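Local coordinates for Phenylalanine/tyrosine ammonia-lyase (Rhodosporidium toruloides, PDB 1Y2M), which catalyses the non-oxidative deamination of L-phenylalanine and L-tyrosine to trans-cinnamate and p-coumarate, with release of ammonium, at residues B[545-550]-B[638-643]; B[554-559]-B[571-576]; B[561-566]-B[615-620]. All coordinates share one frame; numbering follows the deposited sequence.

Interaction 1: residues B[545-550]-B[638-643]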
ATOM      1  N   LYS B 545      42.894   5.485 -26.101  1.00 11.77           N
ATOM      2  CA  LYS B 545      43.620   4.225 -26.005  1.00 15.89           C
ATOM      3  C   LYS B 545      44.274   3.835 -27.357  1.00 13.94           C
ATOM      4  O   LYS B 545      45.376   3.274 -27.380  1.00 15.57           O
ATOM      5  CB  LYS B 545      42.692   3.117 -25.511  1.00 16.33           C
ATOM      6  CG  LYS B 545      42.372   3.223 -24.049  1.00 20.29           C
ATOM      7  CD  LYS B 545      41.382   2.160 -23.601  1.00 24.74           C
ATOM      8  CE  LYS B 545      41.151   2.252 -22.077  1.00 28.48           C
ATOM      9  NZ  LYS B 545      40.297   1.130 -21.568  1.00 33.89           N
ATOM     10  N   LYS B 546      43.625   4.139 -28.482  1.00 14.28           N
ATOM     11  CA  LYS B 546      44.236   3.831 -29.792  1.00 15.32           C
ATOM     12  C   LYS B 546      45.574   4.482 -29.914  1.00 15.08           C
ATOM     13  O   LYS B 546      46.510   3.923 -30.499  1.00 16.12           O
ATOM     14  CB  LYS B 546      43.406   4.375 -30.956  1.00 19.06           C
ATOM     15  CG  LYS B 546      42.198   3.606 -31.338  1.00 28.97           C
ATOM     16  CD  LYS B 546      41.496   4.368 -32.470  1.00 19.98           C
ATOM     17  CE  LYS B 546      40.304   3.582 -33.016  1.00 37.33           C
ATOM     18  NZ  LYS B 546      39.414   4.458 -33.866  1.00 36.91           N
ATOM     19  N   GLN B 547      45.650   5.718 -29.434  1.00 12.53           N
ATOM     20  CA  GLN B 547      46.892   6.473 -29.547  1.00 13.60           C
ATOM     21  C   GLN B 547      47.839   6.246 -28.391  1.00 13.20           C
ATOM     22  O   GLN B 547      49.048   6.272 -28.551  1.00 14.05           O
ATOM     23  CB  GLN B 547      46.573   7.944 -29.611  1.00 15.82           C
ATOM     24  CG  GLN B 547      46.102   8.345 -30.985  1.00 19.55           C
ATOM     25  CD  GLN B 547      46.298   9.801 -31.182  1.00 22.52           C
ATOM     26  OE1 GLN B 547      47.444  10.303 -31.338  1.00 29.63           O
ATOM     27  NE2 GLN B 547      45.204  10.509 -31.154  1.00 13.30           N
ATOM     28  N   PHE B 548      47.290   6.019 -27.212  1.00 11.59           N
ATOM     29  CA  PHE B 548      48.152   5.920 -26.063  1.00 12.71           C
ATOM     30  C   PHE B 548      48.882   4.589 -25.904  1.00 14.22           C
ATOM     31  O   PHE B 548      50.038   4.568 -25.439  1.00 16.16           O
ATOM     32  CB  PHE B 548      47.440   6.298 -24.775  1.00 16.11           C
ATOM     33  CG  PHE B 548      48.407   6.741 -23.710  1.00 16.76           C
ATOM     34  CD1 PHE B 548      49.307   7.784 -23.962  1.00 20.60           C
ATOM     35  CD2 PHE B 548      48.454   6.099 -22.527  1.00 16.76           C
ATOM     36  CE1 PHE B 548      50.226   8.177 -23.015  1.00 23.96           C
ATOM     37  CE2 PHE B 548      49.363   6.472 -21.565  1.00 13.81           C
ATOM     38  CZ  PHE B 548      50.256   7.515 -21.797  1.00 17.59           C
ATOM     39  N   GLY B 549      48.240   3.487 -26.306  1.00 12.74           N
ATOM     40  CA  GLY B 549      48.938   2.185 -26.360  1.00 15.81           C
ATOM     41  C   GLY B 549      50.313   2.233 -27.015  1.00 15.35           C
ATOM     42  O   GLY B 549      51.323   1.823 -26.419  1.00 15.97           O
ATOM     43  N   PRO B 550      50.388   2.695 -28.267  1.00 12.82           N
ATOM     44  CA  PRO B 550      51.655   2.904 -28.931  1.00 14.48           C
ATOM     45  C   PRO B 550      52.613   3.887 -28.254  1.00 13.43           C
ATOM     46  O   PRO B 550      53.841   3.693 -28.271  1.00 13.78           O
ATOM     47  CB  PRO B 550      51.231   3.435 -30.311  1.00 16.97           C
ATOM     48  CG  PRO B 550      49.915   2.815 -30.521  1.00 14.57           C
ATOM     49  CD  PRO B 550      49.250   2.879 -29.194  1.00 14.23           C
ATOM     50  N   ARG B 638      43.845  15.904 -23.797  1.00  8.72           N
ATOM     51  CA  ARG B 638      43.311  17.205 -24.187  1.00 10.58           C
ATOM     52  C   ARG B 638      43.044  17.216 -25.698  1.00 10.29           C
ATOM     53  O   ARG B 638      42.017  17.739 -26.159  1.00 10.74           O
ATOM     54  CB  ARG B 638      44.264  18.320 -23.768  1.00 11.98           C
ATOM     55  CG  ARG B 638      44.311  18.492 -22.274  1.00 10.46           C
ATOM     56  CD  ARG B 638      44.994  19.773 -21.854  1.00 19.39           C
ATOM     57  NE  ARG B 638      45.084  19.930 -20.394  1.00 15.48           N
ATOM     58  CZ  ARG B 638      46.209  20.118 -19.717  1.00 19.51           C
ATOM     59  NH1 ARG B 638      47.381  20.205 -20.341  1.00 18.89           N
ATOM     60  NH2 ARG B 638      46.146  20.262 -18.398  1.00 18.90           N
ATOM     61  N   GLN B 639      43.947  16.604 -26.471  1.00  9.07           N
ATOM     62  CA  GLN B 639      43.800  16.629 -27.937  1.00 12.88           C
ATOM     63  C   GLN B 639      42.634  15.780 -28.416  1.00 12.47           C
ATOM     64  O   GLN B 639      41.841  16.215 -29.263  1.00 12.96           O
ATOM     65  CB  GLN B 639      45.104  16.358 -28.689  1.00 18.61           C
ATOM     66  CG  GLN B 639      45.686  14.994 -28.746  1.00 27.06           C
ATOM     67  CD  GLN B 639      47.079  14.992 -29.511  1.00 23.81           C
ATOM     68  OE1 GLN B 639      47.907  15.902 -29.337  1.00 40.50           O
ATOM     69  NE2 GLN B 639      47.309  13.976 -30.334  1.00 33.84           N
ATOM     70  N   VAL B 640      42.451  14.630 -27.791  1.00 11.58           N
ATOM     71  CA  VAL B 640      41.327  13.759 -28.134  1.00 10.42           C
ATOM     72  C   VAL B 640      39.981  14.413 -27.765  1.00  8.40           C
ATOM     73  O   VAL B 640      39.012  14.359 -28.535  1.00  9.57           O
ATOM     74  CB  VAL B 640      41.462  12.388 -27.457  1.00 14.21           C
ATOM     75  CG1 VAL B 640      40.251  11.543 -27.676  1.00 15.39           C
ATOM     76  CG2 VAL B 640      42.718  11.679 -27.998  1.00 13.11           C
ATOM     77  N   ARG B 641      39.941  15.052 -26.605  1.00  8.07           N
ATOM     78  CA  ARG B 641      38.768  15.811 -26.245  1.00  9.00           C
ATOM     79  C   ARG B 641      38.497  16.932 -27.254  1.00  9.73           C
ATOM     80  O   ARG B 641      37.367  17.094 -27.710  1.00  9.89           O
ATOM     81  CB  ARG B 641      38.938  16.435 -24.896  1.00 11.33           C
ATOM     82  CG  ARG B 641      38.821  15.415 -23.823  1.00  9.31           C
ATOM     83  CD  ARG B 641      39.324  16.018 -22.504  1.00 12.21           C
ATOM     84  NE  ARG B 641      39.063  15.196 -21.327  1.00 13.83           N
ATOM     85  CZ  ARG B 641      39.474  15.545 -20.108  1.00 10.80           C
ATOM     86  NH1 ARG B 641      40.141  16.664 -19.918  1.00 13.82           N
ATOM     87  NH2 ARG B 641      39.151  14.803 -19.077  1.00 16.01           N
ATOM     88  N   GLU B 642      39.525  17.688 -27.632  1.00 11.56           N
ATOM     89  CA  GLU B 642      39.296  18.792 -28.574  1.00 11.24           C
ATOM     90  C   GLU B 642      38.808  18.279 -29.910  1.00 13.16           C
ATOM     91  O   GLU B 642      37.919  18.893 -30.522  1.00 13.40           O
ATOM     92  CB  GLU B 642      40.540  19.648 -28.756  1.00 13.37           C
ATOM     93  CG  GLU B 642      40.630  20.758 -27.826  1.00 19.71           C
ATOM     94  CD  GLU B 642      39.371  21.605 -27.805  1.00 26.22           C
ATOM     95  OE1 GLU B 642      38.884  22.041 -28.866  1.00 26.58           O
ATOM     96  OE2 GLU B 642      38.876  21.834 -26.700  1.00 21.81           O
ATOM     97  N   THR B 643      39.348  17.143 -30.352  1.00  8.65           N
ATOM     98  CA  THR B 643      38.921  16.557 -31.614  1.00 10.98           C
ATOM     99  C   THR B 643      37.419  16.236 -31.553  1.00 11.62           C
ATOM    100  O   THR B 643      36.685  16.570 -32.495  1.00 11.60           O
ATOM    101  CB  THR B 643      39.713  15.320 -31.933  1.00 11.48           C
ATOM    102  OG1 THR B 643      41.069  15.684 -32.164  1.00 12.31           O
ATOM    103  CG2 THR B 643      39.143  14.604 -33.144  1.00 12.14           C
TER

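Interaction 2: residues B[554-559]-B[571-576]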
ATOM      1  N   SER B 554      56.476   3.359 -27.045  1.00 14.29           N
ATOM      2  CA  SER B 554      57.482   4.257 -27.563  1.00 12.78           C
ATOM      3  C   SER B 554      58.305   4.924 -26.475  1.00 13.02           C
ATOM      4  O   SER B 554      59.533   5.017 -26.568  1.00 12.13           O
ATOM      5  CB  SER B 554      56.816   5.320 -28.420  1.00 17.73           C
ATOM      6  OG  SER B 554      57.750   6.333 -28.763  1.00 25.80           O
ATOM      7  N   LEU B 555      57.611   5.394 -25.429  1.00 11.80           N
ATOM      8  CA  LEU B 555      58.295   6.055 -24.308  1.00 13.99           C
ATOM      9  C   LEU B 555      59.155   5.064 -23.543  1.00 11.31           C
ATOM     10  O   LEU B 555      60.255   5.393 -23.116  1.00 12.39           O
ATOM     11  CB  LEU B 555      57.291   6.727 -23.369  1.00 17.52           C
ATOM     12  CG  LEU B 555      56.793   8.091 -23.859  1.00 24.55           C
ATOM     13  CD1 LEU B 555      55.502   8.487 -23.155  1.00 29.87           C
ATOM     14  CD2 LEU B 555      57.864   9.171 -23.713  1.00 30.09           C
ATOM     15  N   ILE B 556      58.639   3.853 -23.353  1.00 14.38           N
ATOM     16  CA  ILE B 556      59.420   2.772 -22.741  1.00 13.08           C
ATOM     17  C   ILE B 556      60.682   2.495 -23.567  1.00 12.84           C
ATOM     18  O   ILE B 556      61.780   2.300 -23.032  1.00 10.27           O
ATOM     19  CB  ILE B 556      58.563   1.497 -22.584  1.00 13.08           C
ATOM     20  CG1 ILE B 556      57.667   1.593 -21.347  1.00 14.12           C
ATOM     21  CG2 ILE B 556      59.412   0.247 -22.512  1.00 13.41           C
ATOM     22  CD1 ILE B 556      56.741   0.395 -21.178  1.00 14.05           C
ATOM     23  N   ASP B 557      60.542   2.466 -24.885  1.00 10.02           N
ATOM     24  CA  ASP B 557      61.727   2.229 -25.724  1.00 11.58           C
ATOM     25  C   ASP B 557      62.729   3.354 -25.626  1.00 11.76           C
ATOM     26  O   ASP B 557      63.949   3.128 -25.502  1.00 12.91           O
ATOM     27  CB  ASP B 557      61.332   2.046 -27.187  1.00 15.06           C
ATOM     28  CG  ASP B 557      60.736   0.704 -27.453  1.00 21.44           C
ATOM     29  OD1 ASP B 557      60.953  -0.218 -26.631  1.00 20.08           O
ATOM     30  OD2 ASP B 557      60.076   0.562 -28.500  1.00 20.10           O
ATOM     31  N   GLN B 558      62.223   4.573 -25.701  1.00 10.28           N
ATOM     32  CA  GLN B 558      63.059   5.736 -25.647  1.00 12.85           C
ATOM     33  C   GLN B 558      63.823   5.814 -24.330  1.00 10.93           C
ATOM     34  O   GLN B 558      65.033   6.100 -24.333  1.00 12.81           O
ATOM     35  CB  GLN B 558      62.226   6.982 -25.843  1.00 12.94           C
ATOM     36  CG  GLN B 558      63.010   8.281 -25.787  1.00 19.69           C
ATOM     37  CD  GLN B 558      62.121   9.524 -25.903  1.00 23.17           C
ATOM     38  OE1 GLN B 558      60.891   9.452 -25.750  1.00 30.35           O
ATOM     39  NE2 GLN B 558      62.749  10.674 -26.168  1.00 31.67           N
ATOM     40  N   HIS B 559      63.145   5.541 -23.220  1.00 11.73           N
ATOM     41  CA  HIS B 559      63.758   5.745 -21.901  1.00 10.22           C
ATOM     42  C   HIS B 559      64.590   4.569 -21.444  1.00  9.09           C
ATOM     43  O   HIS B 559      65.640   4.753 -20.844  1.00 10.24           O
ATOM     44  CB  HIS B 559      62.684   6.138 -20.858  1.00  8.57           C
ATOM     45  CG  HIS B 559      62.191   7.532 -21.045  1.00 10.37           C
ATOM     46  ND1 HIS B 559      62.721   8.604 -20.367  1.00 12.04           N
ATOM     47  CD2 HIS B 559      61.305   8.050 -21.926  1.00  9.17           C
ATOM     48  CE1 HIS B 559      62.129   9.715 -20.767  1.00 10.68           C
ATOM     49  NE2 HIS B 559      61.269   9.408 -21.718  1.00 13.89           N
ATOM     50  N   ASP B 571      59.022  -7.377 -23.364  1.00 17.55           N
ATOM     51  CA  ASP B 571      57.663  -7.952 -23.352  1.00 18.76           C
ATOM     52  C   ASP B 571      57.061  -7.878 -21.972  1.00 17.29           C
ATOM     53  O   ASP B 571      55.948  -7.400 -21.794  1.00 17.06           O
ATOM     54  CB  ASP B 571      57.689  -9.432 -23.736  1.00 21.73           C
ATOM     55  CG  ASP B 571      57.424  -9.664 -25.179  1.00 27.23           C
ATOM     56  OD1 ASP B 571      57.656  -8.715 -25.974  1.00 38.84           O
ATOM     57  OD2 ASP B 571      57.009 -10.814 -25.501  1.00 32.76           O
ATOM     58  N   GLU B 572      57.800  -8.375 -20.988  1.00 16.67           N
ATOM     59  CA  GLU B 572      57.297  -8.390 -19.627  1.00 15.05           C
ATOM     60  C   GLU B 572      56.946  -6.969 -19.156  1.00 11.91           C
ATOM     61  O   GLU B 572      55.908  -6.745 -18.519  1.00 11.55           O
ATOM     62  CB  GLU B 572      58.337  -8.997 -18.681  1.00 16.96           C
ATOM     63  CG  GLU B 572      57.815  -9.218 -17.286  1.00 17.98           C
ATOM     64  CD  GLU B 572      58.863  -9.642 -16.259  1.00 16.70           C
ATOM     65  OE1 GLU B 572      60.055  -9.870 -16.612  1.00 19.67           O
ATOM     66  OE2 GLU B 572      58.468  -9.749 -15.079  1.00 30.37           O
ATOM     67  N   LEU B 573      57.842  -6.023 -19.441  1.00  9.85           N
ATOM     68  CA  LEU B 573      57.638  -4.669 -18.924  1.00 11.46           C
ATOM     69  C   LEU B 573      56.401  -4.022 -19.531  1.00 11.70           C
ATOM     70  O   LEU B 573      55.589  -3.396 -18.832  1.00  9.75           O
ATOM     71  CB  LEU B 573      58.838  -3.768 -19.198  1.00 13.30           C
ATOM     72  CG  LEU B 573      58.707  -2.362 -18.569  1.00 12.15           C
ATOM     73  CD1 LEU B 573      58.722  -2.473 -17.042  1.00 11.83           C
ATOM     74  CD2 LEU B 573      59.759  -1.397 -19.020  1.00 12.20           C
ATOM     75  N   VAL B 574      56.296  -4.112 -20.860  1.00 12.19           N
ATOM     76  CA  VAL B 574      55.152  -3.494 -21.547  1.00 11.60           C
ATOM     77  C   VAL B 574      53.854  -4.100 -21.024  1.00 12.54           C
ATOM     78  O   VAL B 574      52.878  -3.381 -20.745  1.00 13.74           O
ATOM     79  CB  VAL B 574      55.215  -3.688 -23.061  1.00  9.95           C
ATOM     80  CG1 VAL B 574      53.933  -3.168 -23.685  1.00 11.12           C
ATOM     81  CG2 VAL B 574      56.386  -2.961 -23.633  1.00  8.78           C
ATOM     82  N   GLU B 575      53.840  -5.421 -20.901  1.00 13.47           N
ATOM     83  CA  GLU B 575      52.638  -6.102 -20.441  1.00 14.56           C
ATOM     84  C   GLU B 575      52.265  -5.606 -19.051  1.00 12.20           C
ATOM     85  O   GLU B 575      51.112  -5.331 -18.799  1.00 12.41           O
ATOM     86  CB  GLU B 575      52.816  -7.629 -20.393  1.00 14.71           C
ATOM     87  CG  GLU B 575      51.613  -8.362 -19.763  1.00 20.41           C
ATOM     88  CD  GLU B 575      51.929  -9.802 -19.328  1.00 29.02           C
ATOM     89  OE1 GLU B 575      52.791  -9.993 -18.423  1.00 50.14           O
ATOM     90  OE2 GLU B 575      51.280 -10.735 -19.871  1.00 53.60           O
ATOM     91  N   LYS B 576      53.245  -5.560 -18.141  1.00 11.55           N
ATOM     92  CA  LYS B 576      52.958  -5.308 -16.729  1.00 13.93           C
ATOM     93  C   LYS B 576      52.668  -3.833 -16.483  1.00 10.57           C
ATOM     94  O   LYS B 576      51.793  -3.483 -15.664  1.00 12.30           O
ATOM     95  CB  LYS B 576      54.095  -5.829 -15.853  1.00 14.08           C
ATOM     96  CG  LYS B 576      54.145  -7.368 -15.772  1.00 18.07           C
ATOM     97  CD  LYS B 576      55.156  -7.827 -14.712  1.00 20.04           C
ATOM     98  CE  LYS B 576      55.356  -9.323 -14.678  1.00 27.26           C
ATOM     99  NZ  LYS B 576      54.074 -10.030 -14.585  1.00 40.51           N
TER

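Interaction 3: residues B[561-566]-B[615-620]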
ATOM      1  N   GLY B 561      65.064   1.435 -23.435  1.00 12.43           N
ATOM      2  CA  GLY B 561      65.481   0.452 -24.426  1.00 12.97           C
ATOM      3  C   GLY B 561      66.948   0.047 -24.296  1.00 12.83           C
ATOM      4  O   GLY B 561      67.296  -1.139 -24.381  1.00 13.19           O
ATOM      5  N   SER B 562      67.826   1.011 -24.067  1.00 11.38           N
ATOM      6  CA  SER B 562      69.248   0.666 -24.019  1.00 14.15           C
ATOM      7  C   SER B 562      69.571  -0.146 -22.776  1.00 13.76           C
ATOM      8  O   SER B 562      70.330  -1.093 -22.834  1.00 12.43           O
ATOM      9  CB  SER B 562      70.145   1.901 -24.160  1.00 17.13           C
ATOM     10  OG  SER B 562      69.759   2.932 -23.292  1.00 26.85           O
ATOM     11  N   ALA B 563      68.962   0.198 -21.650  1.00 13.40           N
ATOM     12  CA  ALA B 563      69.153  -0.578 -20.434  1.00 13.69           C
ATOM     13  C   ALA B 563      68.593  -2.009 -20.552  1.00 14.88           C
ATOM     14  O   ALA B 563      69.005  -2.886 -19.796  1.00 14.21           O
ATOM     15  CB  ALA B 563      68.553   0.153 -19.255  1.00 13.65           C
HETATM   16  N   MSE B 564      67.664  -2.256 -21.493  1.00 12.29           N
HETATM   17  CA  MSE B 564      67.085  -3.599 -21.648  1.00 14.68           C
HETATM   18  C   MSE B 564      67.730  -4.388 -22.786  1.00 14.37           C
HETATM   19  O   MSE B 564      67.349  -5.512 -23.070  1.00 12.19           O
HETATM   20  CB  MSE B 564      65.581  -3.516 -21.909  1.00 12.89           C
HETATM   21  CG  MSE B 564      64.855  -2.809 -20.845  1.00 12.61           C
HETATM   22 SE   MSE B 564      62.884  -2.845 -21.148  1.00 25.00          SE
HETATM   23  CE  MSE B 564      62.812  -1.778 -22.875  1.00 13.33           C
ATOM     24  N   THR B 565      68.698  -3.795 -23.460  1.00 15.22           N
ATOM     25  CA  THR B 565      69.283  -4.471 -24.614  1.00 17.74           C
ATOM     26  C   THR B 565      69.898  -5.814 -24.169  1.00 17.75           C
ATOM     27  O   THR B 565      70.535  -5.884 -23.120  1.00 17.10           O
ATOM     28  CB  THR B 565      70.344  -3.579 -25.296  1.00 19.12           C
ATOM     29  OG1 THR B 565      70.907  -4.283 -26.414  1.00 32.06           O
ATOM     30  CG2 THR B 565      71.475  -3.204 -24.343  1.00 25.56           C
ATOM     31  N   GLY B 566      69.656  -6.884 -24.937  1.00 15.50           N
ATOM     32  CA  GLY B 566      70.233  -8.192 -24.644  1.00 14.04           C
ATOM     33  C   GLY B 566      69.473  -8.949 -23.589  1.00 13.30           C
ATOM     34  O   GLY B 566      69.860 -10.044 -23.207  1.00 15.26           O
ATOM     35  N   THR B 615      68.634  -3.936 -13.895  1.00  9.48           N
ATOM     36  CA  THR B 615      69.274  -2.978 -14.804  1.00  9.00           C
ATOM     37  C   THR B 615      70.029  -1.843 -14.120  1.00 11.37           C
ATOM     38  O   THR B 615      69.926  -1.624 -12.915  1.00  9.19           O
ATOM     39  CB  THR B 615      68.251  -2.336 -15.738  1.00  8.08           C
ATOM     40  OG1 THR B 615      67.411  -1.421 -14.998  1.00  8.96           O
ATOM     41  CG2 THR B 615      67.407  -3.421 -16.436  1.00 12.59           C
ATOM     42  N   SER B 616      70.733  -1.074 -14.938  1.00  9.81           N
ATOM     43  CA  SER B 616      71.582  -0.008 -14.462  1.00  8.25           C
ATOM     44  C   SER B 616      70.874   1.360 -14.362  1.00  7.35           C
ATOM     45  O   SER B 616      71.528   2.368 -14.071  1.00  8.26           O
ATOM     46  CB  SER B 616      72.795   0.099 -15.401  1.00 13.51           C
ATOM     47  OG  SER B 616      72.321   0.405 -16.690  1.00 19.39           O
ATOM     48  N   LEU B 617      69.567   1.398 -14.599  1.00  8.86           N
ATOM     49  CA  LEU B 617      68.804   2.644 -14.632  1.00  8.00           C
ATOM     50  C   LEU B 617      68.872   3.388 -13.319  1.00 10.23           C
ATOM     51  O   LEU B 617      68.714   2.795 -12.272  1.00 10.74           O
ATOM     52  CB  LEU B 617      67.346   2.385 -14.968  1.00  7.66           C
ATOM     53  CG  LEU B 617      67.160   2.051 -16.464  1.00  5.19           C
ATOM     54  CD1 LEU B 617      65.821   1.379 -16.738  1.00 12.49           C
ATOM     55  CD2 LEU B 617      67.371   3.307 -17.347  1.00 10.83           C
ATOM     56  N   SER B 618      69.069   4.689 -13.390  1.00  9.78           N
ATOM     57  CA  SER B 618      68.976   5.503 -12.187  1.00  9.21           C
ATOM     58  C   SER B 618      67.541   5.824 -11.801  1.00  9.33           C
ATOM     59  O   SER B 618      66.610   5.831 -12.640  1.00  8.65           O
ATOM     60  CB  SER B 618      69.722   6.795 -12.412  1.00  9.12           C
ATOM     61  OG  SER B 618      69.001   7.613 -13.308  1.00  7.64           O
ATOM     62  N   LEU B 619      67.336   6.183 -10.533  1.00  6.60           N
ATOM     63  CA  LEU B 619      66.026   6.637 -10.114  1.00  5.93           C
ATOM     64  C   LEU B 619      65.646   7.876 -10.897  1.00  5.22           C
ATOM     65  O   LEU B 619      64.492   8.014 -11.288  1.00  7.83           O
ATOM     66  CB  LEU B 619      65.943   6.894  -8.619  1.00  6.84           C
ATOM     67  CG  LEU B 619      66.177   5.647  -7.754  1.00  8.19           C
ATOM     68  CD1 LEU B 619      65.883   5.961  -6.268  1.00 10.14           C
ATOM     69  CD2 LEU B 619      65.238   4.596  -8.207  1.00 12.75           C
ATOM     70  N   ALA B 620      66.628   8.723 -11.206  1.00  6.63           N
ATOM     71  CA  ALA B 620      66.336   9.944 -11.971  1.00  9.32           C
ATOM     72  C   ALA B 620      65.747   9.599 -13.347  1.00  8.10           C
ATOM     73  O   ALA B 620      64.840  10.265 -13.852  1.00  9.80           O
ATOM     74  CB  ALA B 620      67.592  10.791 -12.124  1.00  7.62           C
TER
HETATM   75  O   HOH W   1      70.944  -2.350 -17.645  1.00 18.66           O

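Interaction 1: residues B[545-550]-B[638-643]
Gln-547 of helix 506-560 reaches across to Val-640 and Gln-639 of helix 619-646, a sparse helix-helix contact in the all-helical arm of the ammonia-lyase. Only 84 Å² is buried, and the closest CA atoms, those of Gln-547 and Val-640, stand 9.3 Å apart, and the long Gln-547 side chain does most of the spanning. The firm side is that of Val-640. Its isopropyl group is buried and also packs on Ile-540 and Glu-543, one to two turns before Gln-547 on helix 506-560, while the chain of Gln-547 leans on Leu-636. Next door, Phe-548 is buried, meeting Trp-597 edge-to-face and touching Leu-636 as well.

The loose side faces solvent and belongs to the two glutamines. Beyond CG both chains are extended and cross at about a right angle, with their amide planes turned 44° apart. Gln-639 has CG wedged between its backbone N and carbonyl carbon (chi1 73°), and this swings its amide over to that of Gln-547. The groups meet without bonding: Gln-547 OE1 lies 3.8 Å from Gln-639 NE2, a polar approach rather than a hydrogen bond. The other arm of the Gln-547 amide only brushes the valine: its NE2 rests 4.2 Å from CG2 of Val-640.

Interaction 2: residues B[554-559]-B[571-576]
Ile-556 holds CG1 anti to its carbonyl carbon (chi1 -80°) and runs on extended to CD1, which sets CG2 against Leu-573 and CD1 against both Leu-573 and Val-574 on the next helix. Leu-573 answers with CG anti to its backbone N (chi1 -175°) and chi2 near 66°, which together put CD2 against both isoleucine methyls. CD2 of Leu-573 lies 3.9 Å from CG2 of Ile-556, and the same Leu-573 CD2 is 4.1 Å from CD1 of Ile-556. One methyl thus touches both branches of the isoleucine. Val-574 adds a lighter touch, its CG2 coming to 4.2 Å from Ile-556 CD1. The Ile-556 side chain runs at a slant to those of both its partners.

The contact is entirely apolar, and Ile-556 supplies more than half of the 132 Å² buried. The nearest CA atoms are those of Ile-556 and Val-574, 7.7 Å apart. Other residues pack around these methyls: Met-564 (a selenomethionine here) from the intervening loop lies against both Ile-556 and Leu-573, Trp-625 of helix 619-646 against Ile-556, and Val-611 of helix 593-611 against Leu-573. On the polar flank, Asp-557 forms a salt bridge with Arg-570 at the start of the second helix, a further tie between the two. Far from the catalytic site, this is a helical hairpin of the arm: two consecutive helices, joined by the 561-569 connection and packed through branched aliphatic side chains.

Interaction 3: residues B[561-566]-B[615-620]
Ala-563 meets Leu-617 and Thr-615 where two interhelical connections come together at the far end of the helical arm: the loop 561-566, with a type I beta turn from Ser-562 to Thr-565, and the segment 615-620 leading into helix 619-646.

The apolar part is a single methyl against a branched side chain. CB of Ala-563 sits 3.7 Å from CG of Leu-617 and about equally far, 3.9 Å, from Leu-617 CD1 and CD2, so it rests on the branch point with a methyl to each side. With CG of Leu-617 anti to its carbonyl carbon (chi1 -74°), that fork is brought round to the alanine although the CB itself does not aim there. Leu-619 of a neighbouring subunit packs on Thr-615 and Leu-617, so this tip also takes part in the tetramer. The two segments bury 147 Å² in a contact that lies at the surface of the fold.

A methyl-to-carbonyl van der Waals contact comes next: CG2 of Thr-615 lies 3.8 Å from Ala-563 O, while the threonine hydroxyl OG1 turns to a hydrogen bond with the carbonyl of Leu-612.

Polar links hold the backbones. Within the loop, Met-564 N bonds to Gly-561 O at 3.1 Å; on the other segment Ser-618 serves as N-cap of helix 619-646, its OG bonded to Ala-621 N. Between the segments a water makes the bridge: it donates to Ala-563 O at 2.9 Å and accepts from Ser-616 N at 3.0 Å.

Overall arrangement
Coming from the N terminus, helix 506-560 runs outward through 545-550 and 554-559, and the chain turns at 561-566 into helix 570-587. Interaction 2 closes this short loop. After helix 593-611 the chain returns to the tip at 615-620, where interaction 3 joins the two connections; because 561-566 falls between 554-559 and 571-576, while 615-620 lies beyond both, interactions 2 and 3 cross. Helix 619-646 then leads back inward to 638-643, and interaction 1 closes the largest loop, enclosing both others. Interactions 2 and 3 touch, chiefly through Met-564, with centres about 11 Å apart, whereas interaction 1 lies farther in. Together they tie up a helical arm, consistent with the extension distinguishing this enzyme from histidase.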